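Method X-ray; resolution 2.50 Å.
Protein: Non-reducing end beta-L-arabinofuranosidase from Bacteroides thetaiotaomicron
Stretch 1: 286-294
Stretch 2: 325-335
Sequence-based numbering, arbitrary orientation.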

ATOM      1  N   PRO A 286     -26.844  -3.433   3.787  1.00 52.27           N
ATOM      2  CA  PRO A 286     -26.150  -4.492   3.044  1.00 52.67           C
ATOM      3  C   PRO A 286     -25.040  -4.010   2.124  1.00 51.06           C
ATOM      4  O   PRO A 286     -25.035  -2.868   1.720  1.00 53.77           O
ATOM      5  CB  PRO A 286     -27.277  -5.104   2.219  1.00 53.08           C
ATOM      6  CG  PRO A 286     -28.447  -4.948   3.118  1.00 52.48           C
ATOM      7  CD  PRO A 286     -28.301  -3.577   3.663  1.00 51.93           C
ATOM      8  N   PHE A 287     -24.108  -4.882   1.778  1.00 51.55           N
ATOM      9  CA  PHE A 287     -23.009  -4.460   0.925  1.00 50.68           C
ATOM     10  C   PHE A 287     -23.477  -3.992  -0.437  1.00 50.48           C
ATOM     11  O   PHE A 287     -22.926  -3.040  -0.976  1.00 50.10           O
ATOM     12  CB  PHE A 287     -21.912  -5.504   0.766  1.00 50.44           C
ATOM     13  CG  PHE A 287     -20.798  -5.014  -0.091  1.00 52.20           C
ATOM     14  CD1 PHE A 287     -19.930  -4.038   0.387  1.00 54.20           C
ATOM     15  CD2 PHE A 287     -20.677  -5.427  -1.420  1.00 52.76           C
ATOM     16  CE1 PHE A 287     -18.907  -3.532  -0.431  1.00 56.17           C
ATOM     17  CE2 PHE A 287     -19.688  -4.907  -2.250  1.00 52.42           C
ATOM     18  CZ  PHE A 287     -18.798  -3.971  -1.763  1.00 53.92           C
ATOM     19  N   ARG A 288     -24.513  -4.612  -0.979  1.00 53.25           N
ATOM     20  CA  ARG A 288     -24.917  -4.306  -2.359  1.00 53.58           C
ATOM     21  C   ARG A 288     -25.594  -2.954  -2.497  1.00 53.05           C
ATOM     22  O   ARG A 288     -25.712  -2.452  -3.605  1.00 52.12           O
ATOM     23  CB  ARG A 288     -25.757  -5.442  -2.931  1.00 53.61           C
ATOM     24  CG  ARG A 288     -24.957  -6.732  -2.999  1.00 53.92           C
ATOM     25  CD  ARG A 288     -25.712  -7.896  -3.637  1.00 54.90           C
ATOM     26  NE  ARG A 288     -24.819  -9.021  -3.910  1.00 54.23           N
ATOM     27  CZ  ARG A 288     -24.293  -9.829  -2.979  1.00 55.33           C
ATOM     28  NH1 ARG A 288     -24.551  -9.684  -1.662  1.00 53.72           N
ATOM     29  NH2 ARG A 288     -23.482 -10.809  -3.364  1.00 55.07           N
ATOM     30  N   ASP A 289     -25.996  -2.360  -1.372  1.00 56.10           N
ATOM     31  CA  ASP A 289     -26.540  -0.987  -1.326  1.00 57.92           C
ATOM     32  C   ASP A 289     -25.472   0.081  -1.154  1.00 54.82           C
ATOM     33  O   ASP A 289     -25.778   1.242  -1.288  1.00 57.28           O
ATOM     34  CB  ASP A 289     -27.582  -0.837  -0.197  1.00 61.75           C
ATOM     35  CG  ASP A 289     -28.759  -1.799  -0.347  1.00 66.78           C
ATOM     36  OD1 ASP A 289     -29.405  -1.798  -1.418  1.00 68.96           O
ATOM     37  OD2 ASP A 289     -29.037  -2.560   0.608  1.00 71.46           O
ATOM     38  N   GLN A 290     -24.235  -0.302  -0.855  1.00 53.70           N
ATOM     39  CA  GLN A 290     -23.142   0.637  -0.605  1.00 52.80           C
ATOM     40  C   GLN A 290     -22.486   1.043  -1.886  1.00 54.31           C
ATOM     41  O   GLN A 290     -21.930   0.188  -2.577  1.00 58.32           O
ATOM     42  CB  GLN A 290     -22.072   0.005   0.278  1.00 52.27           C
ATOM     43  CG  GLN A 290     -22.524  -0.244   1.710  1.00 52.74           C
ATOM     44  CD  GLN A 290     -21.460  -0.943   2.547  1.00 51.43           C
ATOM     45  OE1 GLN A 290     -20.258  -0.646   2.459  1.00 51.73           O
ATOM     46  NE2 GLN A 290     -21.909  -1.858   3.390  1.00 51.64           N
ATOM     47  N   TYR A 291     -22.532   2.334  -2.212  1.00 54.15           N
ATOM     48  CA  TYR A 291     -21.854   2.871  -3.407  1.00 53.66           C
ATOM     49  C   TYR A 291     -20.842   3.985  -3.051  1.00 54.93           C
ATOM     50  O   TYR A 291     -20.393   4.740  -3.932  1.00 52.47           O
ATOM     51  CB  TYR A 291     -22.892   3.393  -4.419  1.00 51.90           C
ATOM     52  CG  TYR A 291     -23.784   2.338  -4.987  1.00 51.38           C
ATOM     53  CD1 TYR A 291     -23.404   1.619  -6.144  1.00 51.65           C
ATOM     54  CD2 TYR A 291     -25.019   2.032  -4.388  1.00 51.86           C
ATOM     55  CE1 TYR A 291     -24.229   0.638  -6.702  1.00 52.32           C
ATOM     56  CE2 TYR A 291     -25.856   1.026  -4.924  1.00 52.94           C
ATOM     57  CZ  TYR A 291     -25.458   0.335  -6.085  1.00 53.62           C
ATOM     58  OH  TYR A 291     -26.256  -0.638  -6.649  1.00 53.39           O
ATOM     59  N   ARG A 292     -20.481   4.067  -1.766  1.00 57.37           N
ATOM     60  CA  ARG A 292     -19.562   5.066  -1.262  1.00 58.64           C
ATOM     61  C   ARG A 292     -18.673   4.458  -0.136  1.00 55.65           C
ATOM     62  O   ARG A 292     -19.044   3.459   0.511  1.00 55.79           O
ATOM     63  CB  ARG A 292     -20.385   6.283  -0.804  1.00 64.76           C
ATOM     64  CG  ARG A 292     -21.029   7.073  -1.954  1.00 74.36           C
ATOM     65  CD  ARG A 292     -21.852   8.271  -1.470  1.00 86.18           C
ATOM     66  NE  ARG A 292     -22.103   9.331  -2.482  1.00 97.20           N
ATOM     67  CZ  ARG A 292     -22.723  10.508  -2.236  1.00105.03           C
ATOM     68  NH1 ARG A 292     -23.185  10.804  -1.015  1.00106.59           N
ATOM     69  NH2 ARG A 292     -22.880  11.414  -3.214  1.00105.24           N
ATOM     70  N   ALA A 293     -17.491   5.040   0.070  1.00 53.80           N
ATOM     71  CA  ALA A 293     -16.608   4.667   1.191  1.00 52.66           C
ATOM     72  C   ALA A 293     -17.200   5.171   2.477  1.00 53.03           C
ATOM     73  O   ALA A 293     -17.788   6.239   2.478  1.00 54.44           O
ATOM     74  CB  ALA A 293     -15.222   5.257   1.011  1.00 51.52           C
ATOM     75  N   MET A 294     -16.988   4.465   3.588  1.00 54.06           N
ATOM     76  CA  MET A 294     -17.791   4.714   4.767  1.00 55.33           C
ATOM     77  C   MET A 294     -17.152   5.057   6.106  1.00 58.04           C
ATOM     78  O   MET A 294     -17.366   6.187   6.634  1.00 62.69           O
ATOM     79  CB  MET A 294     -18.685   3.521   4.967  1.00 58.43           C
ATOM     80  CG  MET A 294     -19.967   3.872   5.680  1.00 58.66           C
ATOM     81  SD  MET A 294     -21.249   2.795   5.091  1.00 59.95           S
ATOM     82  CE  MET A 294     -21.842   3.592   3.586  1.00 59.36           C
ATOM     83  N   SER A 325     -17.918   2.378  -7.914  1.00 45.90           N
ATOM     84  CA  SER A 325     -18.260   3.708  -7.354  1.00 49.35           C
ATOM     85  C   SER A 325     -17.591   3.968  -5.999  1.00 47.95           C
ATOM     86  O   SER A 325     -17.347   5.116  -5.653  1.00 46.50           O
ATOM     87  CB  SER A 325     -19.777   4.046  -7.334  1.00 51.65           C
ATOM     88  OG  SER A 325     -20.511   2.941  -6.898  1.00 54.66           O
ATOM     89  N   ILE A 326     -17.300   2.913  -5.244  1.00 48.40           N
ATOM     90  CA  ILE A 326     -16.570   3.054  -3.975  1.00 47.84           C
ATOM     91  C   ILE A 326     -15.114   3.470  -4.283  1.00 48.01           C
ATOM     92  O   ILE A 326     -14.562   4.355  -3.620  1.00 48.03           O
ATOM     93  CB  ILE A 326     -16.623   1.750  -3.123  1.00 46.10           C
ATOM     94  CG1 ILE A 326     -18.046   1.474  -2.703  1.00 46.22           C
ATOM     95  CG2 ILE A 326     -15.799   1.865  -1.840  1.00 45.96           C
ATOM     96  CD1 ILE A 326     -18.232   0.148  -1.995  1.00 47.31           C
ATOM     97  N   TRP A 327     -14.498   2.826  -5.272  1.00 47.07           N
ATOM     98  CA  TRP A 327     -13.120   3.147  -5.625  1.00 46.94           C
ATOM     99  C   TRP A 327     -13.122   4.598  -6.045  1.00 47.55           C
ATOM    100  O   TRP A 327     -12.365   5.398  -5.530  1.00 48.04           O
ATOM    101  CB  TRP A 327     -12.579   2.241  -6.745  1.00 45.41           C
ATOM    102  CG  TRP A 327     -11.222   2.634  -7.219  1.00 43.45           C
ATOM    103  CD1 TRP A 327     -10.031   2.259  -6.689  1.00 43.37           C
ATOM    104  CD2 TRP A 327     -10.921   3.489  -8.324  1.00 44.46           C
ATOM    105  NE1 TRP A 327      -8.990   2.843  -7.388  1.00 43.67           N
ATOM    106  CE2 TRP A 327      -9.517   3.605  -8.399  1.00 44.95           C
ATOM    107  CE3 TRP A 327     -11.705   4.178  -9.263  1.00 46.01           C
ATOM    108  CZ2 TRP A 327      -8.874   4.388  -9.397  1.00 45.62           C
ATOM    109  CZ3 TRP A 327     -11.061   4.963 -10.254  1.00 45.65           C
ATOM    110  CH2 TRP A 327      -9.664   5.056 -10.305  1.00 45.50           C
ATOM    111  N   ASN A 328     -14.031   4.919  -6.944  1.00 48.31           N
ATOM    112  CA  ASN A 328     -14.208   6.257  -7.434  1.00 50.48           C
ATOM    113  C   ASN A 328     -14.374   7.296  -6.324  1.00 47.64           C
ATOM    114  O   ASN A 328     -13.760   8.340  -6.376  1.00 48.05           O
ATOM    115  CB  ASN A 328     -15.434   6.289  -8.357  1.00 54.46           C
ATOM    116  CG  ASN A 328     -15.483   7.527  -9.211  1.00 57.86           C
ATOM    117  OD1 ASN A 328     -16.066   8.556  -8.819  1.00 54.20           O
ATOM    118  ND2 ASN A 328     -14.842   7.447 -10.393  1.00 60.87           N
ATOM    119  N   ASP A 329     -15.208   6.997  -5.335  1.00 48.70           N
ATOM    120  CA  ASP A 329     -15.466   7.877  -4.170  1.00 47.55           C
ATOM    121  C   ASP A 329     -14.186   8.171  -3.373  1.00 48.06           C
ATOM    122  O   ASP A 329     -13.828   9.319  -3.125  1.00 50.26           O
ATOM    123  CB  ASP A 329     -16.485   7.229  -3.225  1.00 46.97           C
ATOM    124  CG  ASP A 329     -16.877   8.152  -2.081  1.00 48.34           C
ATOM    125  OD1 ASP A 329     -16.855   9.387  -2.289  1.00 48.20           O
ATOM    126  OD2 ASP A 329     -17.206   7.657  -0.976  1.00 47.85           O
ATOM    127  N   ILE A 330     -13.489   7.114  -3.013  1.00 45.57           N
ATOM    128  CA  ILE A 330     -12.219   7.225  -2.369  1.00 46.77           C
ATOM    129  C   ILE A 330     -11.246   8.126  -3.144  1.00 50.43           C
ATOM    130  O   ILE A 330     -10.675   9.070  -2.600  1.00 54.29           O
ATOM    131  CB  ILE A 330     -11.583   5.818  -2.190  1.00 46.13           C
ATOM    132  CG1 ILE A 330     -12.349   4.992  -1.136  1.00 46.35           C
ATOM    133  CG2 ILE A 330     -10.130   5.936  -1.768  1.00 46.03           C
ATOM    134  CD1 ILE A 330     -12.185   3.496  -1.273  1.00 46.89           C
ATOM    135  N   VAL A 331     -11.047   7.825  -4.412  1.00 51.79           N
ATOM    136  CA  VAL A 331      -9.901   8.345  -5.135  1.00 51.73           C
ATOM    137  C   VAL A 331     -10.147   9.756  -5.616  1.00 51.01           C
ATOM    138  O   VAL A 331      -9.224  10.567  -5.670  1.00 51.96           O
ATOM    139  CB  VAL A 331      -9.535   7.389  -6.301  1.00 54.98           C
ATOM    140  CG1 VAL A 331      -8.786   8.083  -7.432  1.00 57.47           C
ATOM    141  CG2 VAL A 331      -8.728   6.223  -5.750  1.00 54.16           C
ATOM    142  N   THR A 332     -11.373  10.068  -5.988  1.00 49.01           N
ATOM    143  CA  THR A 332     -11.651  11.418  -6.461  1.00 47.51           C
ATOM    144  C   THR A 332     -12.156  12.356  -5.319  1.00 50.18           C
ATOM    145  O   THR A 332     -12.281  13.593  -5.509  1.00 51.09           O
ATOM    146  CB  THR A 332     -12.635  11.345  -7.637  1.00 44.77           C
ATOM    147  OG1 THR A 332     -13.911  10.934  -7.165  1.00 41.61           O
ATOM    148  CG2 THR A 332     -12.119  10.353  -8.707  1.00 44.58           C
ATOM    149  N   ARG A 333     -12.470  11.795  -4.148  1.00 50.08           N
ATOM    150  CA  ARG A 333     -13.144  12.593  -3.123  1.00 51.77           C
ATOM    151  C   ARG A 333     -12.666  12.447  -1.704  1.00 49.46           C
ATOM    152  O   ARG A 333     -12.926  13.351  -0.919  1.00 50.22           O
ATOM    153  CB  ARG A 333     -14.669  12.393  -3.171  1.00 54.86           C
ATOM    154  CG  ARG A 333     -15.261  12.419  -4.579  1.00 58.44           C
ATOM    155  CD  ARG A 333     -16.746  12.744  -4.578  1.00 62.03           C
ATOM    156  NE  ARG A 333     -17.454  11.847  -3.688  1.00 66.45           N
ATOM    157  CZ  ARG A 333     -18.718  11.993  -3.299  1.00 71.97           C
ATOM    158  NH1 ARG A 333     -19.455  13.008  -3.749  1.00 74.80           N
ATOM    159  NH2 ARG A 333     -19.253  11.106  -2.447  1.00 70.63           N
ATOM    160  N   LYS A 334     -11.998  11.350  -1.351  1.00 46.85           N
ATOM    161  CA  LYS A 334     -11.705  11.056   0.050  1.00 46.38           C
ATOM    162  C   LYS A 334     -10.312  10.484   0.333  1.00 47.42           C
ATOM    163  O   LYS A 334     -10.123   9.785   1.331  1.00 49.55           O
ATOM    164  CB  LYS A 334     -12.757  10.083   0.565  1.00 44.97           C
ATOM    165  CG  LYS A 334     -14.145  10.654   0.581  1.00 45.54           C
ATOM    166  CD  LYS A 334     -15.100   9.692   1.250  1.00 45.63           C
ATOM    167  CE  LYS A 334     -16.547  10.088   0.993  1.00 45.93           C
ATOM    168  NZ  LYS A 334     -17.431   9.052   1.592  1.00 47.06           N
ATOM    169  N   MET A 335      -9.335  10.766  -0.523  1.00 47.64           N
ATOM    170  CA  MET A 335      -8.008  10.170  -0.384  1.00 45.91           C
ATOM    171  C   MET A 335      -7.009  11.275  -0.349  1.00 44.91           C
ATOM    172  O   MET A 335      -7.065  12.195  -1.171  1.00 45.78           O
ATOM    173  CB  MET A 335      -7.705   9.287  -1.570  1.00 46.60           C
ATOM    174  CG  MET A 335      -6.324   8.670  -1.561  1.00 46.41           C
ATOM    175  SD  MET A 335      -6.119   7.557  -2.953  1.00 49.08           S
ATOM    176  CE  MET A 335      -5.629   8.764  -4.179  1.00 47.36           C
TER

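The contact is built round three residues: Ile326 on the helix of the second stretch, and Ala293 and Arg292 on the loop that follows the short 3-10 segment of the first. The backbones come nearest at Arg292 and Ile326, whose CA atoms lie 4.5 Å apart, so the loop runs close against one side of the helix.

Ile326 covers the most surface. Its CA-to-CB bond points sideways, and its side chain, with chi1 in the m well and chi2 in t, reaches along the loop. CG1 packs 3.7 Å from the backbone N of Arg292 and 3.8 Å from C of Tyr291, while CD1 extends further, to 3.7 Å from O of Gln290 and 4.1 Å from CE1 of Phe287. Phe287 also starts out sideways, but its t rotamer brings the end of the ring nearer the helix. An apolar, branched side chain suits this place: it offers CG1, CD1 and CG2 to the loop at once.

Ala293 is buried next to the helix and combines apolar packing with two hydrogen bonds from its main chain to side chains of the second stretch. Its CB lies 3.6 Å from CG1 of Ile330 and 4.5 Å from CG2 of Ile326, residues one helical turn apart. The methyl group is apolar and packs against the two isoleucines, while the main chain of Ala293 lies within reach of polar side chains. The amide N of Ala293 donates to OD2 of Asp329 at 2.8 Å, with an N-H...O angle of 146°, and its carbonyl O accepts a weak hydrogen bond of 3.0 Å from NZ of Lys334. One residue is thus held at both its N-H and its C=O.

Asp329 ties these bonds together. Its CA-to-CB bond points toward the loop, and the two carboxylate oxygens have different partners. OD2, besides accepting from Ala293, forms a salt bridge with NZ of Lys334 at 2.9 Å; OD1 forms one with NE of Arg333 at 2.9 Å and also accepts from Arg333 NH2 at 3.0 Å. A buried carboxylate is well suited to such a site, since it is salt-bridged to two cations and can still accept from a backbone amide. The long lysine chain, nearly fully extended, carries its ammonium group to both Asp329 and the loop carbonyl.

Arg292 has its CA-to-CB bond pointing away overall, yet its CB touches the helix, 3.5 Å from OD2 of Asp329. Arginine suits this exposed position, where a charged end need not be buried while CB and the backbone N pack against Asp329 and Ile326. Further out, its NE lies 3.4 Å from NH2 of Arg333, which sits over one face of the Arg292 guanidinium. Both atoms are donors, so this is no hydrogen bond but an approach of like charges; the salt bridge from Arg333 to Asp329 offsets part of that charge. At the other end of the contact, Ser325 OG meets the edge of the Tyr291 ring, 3.3 Å from CD1.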